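PDB 3TQF: Hpr(Ser) kinase from Coxiella burnetii, which probably binds ATP and acts as a kinase and phosphatase on a serine of the phosphocarrier protein HPr. Local coordinates for residues E105-L110 against N115-T120. Sequence-based numbering, arbitrary orientation.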
ATOM      1  N   GLU A 105      21.398  -1.559   5.234  1.00 60.38           N
ATOM      2  CA  GLU A 105      22.681  -1.838   5.903  1.00 64.53           C
ATOM      3  C   GLU A 105      23.862  -1.756   4.929  1.00 64.87           C
ATOM      4  O   GLU A 105      24.971  -1.395   5.327  1.00 67.91           O
ATOM      5  CB  GLU A 105      22.695  -3.223   6.576  1.00 66.80           C
ATOM      6  CG  GLU A 105      21.359  -3.725   7.114  1.00 66.46           C
ATOM      7  CD  GLU A 105      20.585  -4.539   6.083  1.00 64.19           C
ATOM      8  OE1 GLU A 105      21.067  -5.631   5.705  1.00 65.39           O
ATOM      9  OE2 GLU A 105      19.505  -4.084   5.647  1.00 61.66           O
ATOM     10  N   LYS A 106      23.614  -2.097   3.663  1.00 62.13           N
ATOM     11  CA  LYS A 106      24.654  -2.136   2.631  1.00 62.45           C
ATOM     12  C   LYS A 106      24.734  -0.828   1.842  1.00 60.68           C
ATOM     13  O   LYS A 106      25.529  -0.700   0.909  1.00 60.72           O
ATOM     14  CB  LYS A 106      24.392  -3.309   1.679  1.00 60.96           C
ATOM     15  CG  LYS A 106      24.415  -4.677   2.370  1.00 63.44           C
ATOM     16  CD  LYS A 106      23.649  -5.741   1.584  1.00 61.49           C
ATOM     17  CE  LYS A 106      23.362  -6.964   2.446  1.00 63.42           C
ATOM     18  NZ  LYS A 106      22.652  -8.025   1.683  1.00 62.02           N
HETATM   19  N   MSE A 107      23.915   0.142   2.235  1.00 59.44           N
HETATM   20  CA  MSE A 107      23.834   1.426   1.556  1.00 57.87           C
HETATM   21  C   MSE A 107      25.061   2.280   1.883  1.00 61.01           C
HETATM   22  O   MSE A 107      25.398   2.438   3.053  1.00 63.95           O
HETATM   23  CB  MSE A 107      22.568   2.146   2.013  1.00 56.10           C
HETATM   24  CG  MSE A 107      22.214   3.364   1.207  1.00 53.89           C
HETATM   25 SE   MSE A 107      21.245   2.968  -0.431  1.00 47.85          SE
HETATM   26  CE  MSE A 107      21.090   4.826  -0.993  1.00 47.49           C
ATOM     27  N   PRO A 108      25.730   2.843   0.854  1.00 61.02           N
ATOM     28  CA  PRO A 108      26.896   3.703   1.109  1.00 64.22           C
ATOM     29  C   PRO A 108      26.545   5.009   1.821  1.00 65.10           C
ATOM     30  O   PRO A 108      25.373   5.377   1.905  1.00 62.83           O
ATOM     31  CB  PRO A 108      27.442   4.011  -0.294  1.00 63.19           C
ATOM     32  CG  PRO A 108      26.763   3.073  -1.219  1.00 60.26           C
ATOM     33  CD  PRO A 108      25.464   2.698  -0.589  1.00 58.35           C
ATOM     34  N   LEU A 109      27.564   5.707   2.314  1.00 68.87           N
ATOM     35  CA  LEU A 109      27.359   6.978   3.001  1.00 70.42           C
ATOM     36  C   LEU A 109      26.757   8.012   2.055  1.00 68.01           C
ATOM     37  O   LEU A 109      27.015   7.996   0.849  1.00 66.41           O
ATOM     38  CB  LEU A 109      28.669   7.502   3.602  1.00 75.00           C
ATOM     39  CG  LEU A 109      29.296   6.642   4.709  1.00 78.71           C
ATOM     40  CD1 LEU A 109      30.547   7.315   5.276  1.00 83.54           C
ATOM     41  CD2 LEU A 109      28.293   6.345   5.823  1.00 78.47           C
ATOM     42  N   LEU A 110      25.949   8.903   2.621  1.00 68.23           N
ATOM     43  CA  LEU A 110      25.185   9.878   1.849  1.00 66.14           C
ATOM     44  C   LEU A 110      25.883  11.235   1.928  1.00 68.76           C
ATOM     45  O   LEU A 110      26.111  11.760   3.022  1.00 71.69           O
ATOM     46  CB  LEU A 110      23.757   9.974   2.401  1.00 64.58           C
ATOM     47  CG  LEU A 110      22.624   9.957   1.376  1.00 61.34           C
ATOM     48  CD1 LEU A 110      21.280  10.028   2.099  1.00 60.78           C
ATOM     49  CD2 LEU A 110      22.770  11.091   0.356  1.00 61.19           C
ATOM     50  N   ASN A 115      19.164  15.089  -1.499  1.00 51.35           N
ATOM     51  CA  ASN A 115      19.031  14.512  -2.838  1.00 48.58           C
ATOM     52  C   ASN A 115      19.245  13.000  -2.817  1.00 46.84           C
ATOM     53  O   ASN A 115      19.785  12.469  -1.851  1.00 48.14           O
ATOM     54  CB  ASN A 115      20.028  15.171  -3.795  1.00 49.65           C
ATOM     55  CG  ASN A 115      19.500  16.462  -4.389  1.00 50.21           C
ATOM     56  OD1 ASN A 115      19.921  17.551  -4.008  1.00 52.35           O
ATOM     57  ND2 ASN A 115      18.559  16.341  -5.322  1.00 48.46           N
ATOM     58  N   PRO A 116      18.820  12.300  -3.884  1.00 44.17           N
ATOM     59  CA  PRO A 116      19.070  10.859  -3.958  1.00 42.86           C
ATOM     60  C   PRO A 116      20.548  10.552  -4.159  1.00 44.16           C
ATOM     61  O   PRO A 116      21.308  11.431  -4.565  1.00 45.46           O
ATOM     62  CB  PRO A 116      18.275  10.411  -5.194  1.00 40.50           C
ATOM     63  CG  PRO A 116      17.516  11.598  -5.673  1.00 40.43           C
ATOM     64  CD  PRO A 116      18.144  12.809  -5.090  1.00 42.81           C
ATOM     65  N   LEU A 117      20.950   9.315  -3.882  1.00 43.92           N
ATOM     66  CA  LEU A 117      22.323   8.908  -4.136  1.00 45.53           C
ATOM     67  C   LEU A 117      22.445   8.550  -5.607  1.00 44.16           C
ATOM     68  O   LEU A 117      22.060   7.457  -6.021  1.00 42.59           O
ATOM     69  CB  LEU A 117      22.736   7.730  -3.243  1.00 46.64           C
ATOM     70  CG  LEU A 117      24.215   7.314  -3.297  1.00 48.73           C
ATOM     71  CD1 LEU A 117      25.129   8.505  -3.116  1.00 51.17           C
ATOM     72  CD2 LEU A 117      24.513   6.260  -2.240  1.00 50.04           C
ATOM     73  N   TYR A 118      22.962   9.497  -6.389  1.00 44.95           N
ATOM     74  CA  TYR A 118      23.105   9.342  -7.837  1.00 44.04           C
ATOM     75  C   TYR A 118      24.463   8.750  -8.206  1.00 45.88           C
ATOM     76  O   TYR A 118      25.495   9.128  -7.649  1.00 48.07           O
ATOM     77  CB  TYR A 118      22.943  10.690  -8.550  1.00 44.35           C
ATOM     78  CG  TYR A 118      21.539  10.997  -9.013  1.00 42.10           C
ATOM     79  CD1 TYR A 118      20.745  11.924  -8.349  1.00 42.02           C
ATOM     80  CD2 TYR A 118      21.010  10.373 -10.129  1.00 40.90           C
ATOM     81  CE1 TYR A 118      19.456  12.215  -8.787  1.00 40.36           C
ATOM     82  CE2 TYR A 118      19.720  10.654 -10.571  1.00 39.41           C
ATOM     83  CZ  TYR A 118      18.951  11.573  -9.897  1.00 39.06           C
ATOM     84  OH  TYR A 118      17.677  11.839 -10.346  1.00 38.24           O
ATOM     85  N   ARG A 119      24.434   7.818  -9.155  1.00 45.07           N
ATOM     86  CA  ARG A 119      25.629   7.298  -9.806  1.00 46.89           C
ATOM     87  C   ARG A 119      25.347   7.240 -11.302  1.00 45.82           C
ATOM     88  O   ARG A 119      24.308   7.712 -11.749  1.00 43.65           O
ATOM     89  CB  ARG A 119      25.975   5.908  -9.269  1.00 47.46           C
ATOM     90  CG  ARG A 119      26.399   5.876  -7.802  1.00 49.81           C
ATOM     91  CD  ARG A 119      27.450   4.796  -7.572  1.00 53.11           C
ATOM     92  NE  ARG A 119      27.653   4.439  -6.168  1.00 55.66           N
ATOM     93  CZ  ARG A 119      28.253   5.210  -5.257  1.00 59.37           C
ATOM     94  NH1 ARG A 119      28.700   6.425  -5.568  1.00 60.63           N
ATOM     95  NH2 ARG A 119      28.395   4.769  -4.010  1.00 61.22           N
ATOM     96  N   THR A 120      26.280   6.681 -12.071  1.00 47.64           N
ATOM     97  CA  THR A 120      26.090   6.460 -13.506  1.00 47.26           C
ATOM     98  C   THR A 120      26.354   4.998 -13.863  1.00 47.60           C
ATOM     99  O   THR A 120      27.289   4.390 -13.352  1.00 49.44           O
ATOM    100  CB  THR A 120      27.025   7.353 -14.343  1.00 49.45           C
ATOM    101  OG1 THR A 120      26.810   8.727 -14.007  1.00 49.37           O
ATOM    102  CG2 THR A 120      26.774   7.162 -15.826  1.00 49.35           C
TER
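Met107 and Pro108 meet Leu117 where the touching parts of 105-110 and 115-120 run 122° apart end to end; the nearest CA atoms across the segments, those of Leu110 and Leu117, are 6.7 Å apart. No hydrogen bond spans them, and the contact is mainly side-chain packing. Leu117 is the buried residue here, and its CB points at the loop. A chi1 of -173° sets CG of Leu117 trans to N, beside the carbonyl carbon, and its branch CD2 meets Met107, Pro108 and Leu109 O. Selenomethionine Met107 meets it tip to tip: its chain bends at chi2 (83°), and the terminal methyl CE lies 3.9 Å from Leu117 CD2. The ring of Pro108 adds a second apolar surface, CG standing 4.0 Å from the same Leu117 CD2. Arg119, two residues along the strand, brings its guanidinium to that proline, with NH2 3.7 Å from Pro108 CG; the approach is oblique, a packing contact without a polar bond. Nearer the connection between the segments, Leu110 CD2 packs at 4.0 Å from the backbone O of Asn115. Met107 and Leu117 both also touch Leu132 of strand 126-134, and backbone hydrogen bonds tie Leu117 to Leu132 and Arg119 to Lys130. The result is a surface loop, lying between strands 92-102 and 117-123, folded back against strand 117-123, which pairs antiparallel with 126-134 in the mixed sheet of the HPr kinase C-terminal domain.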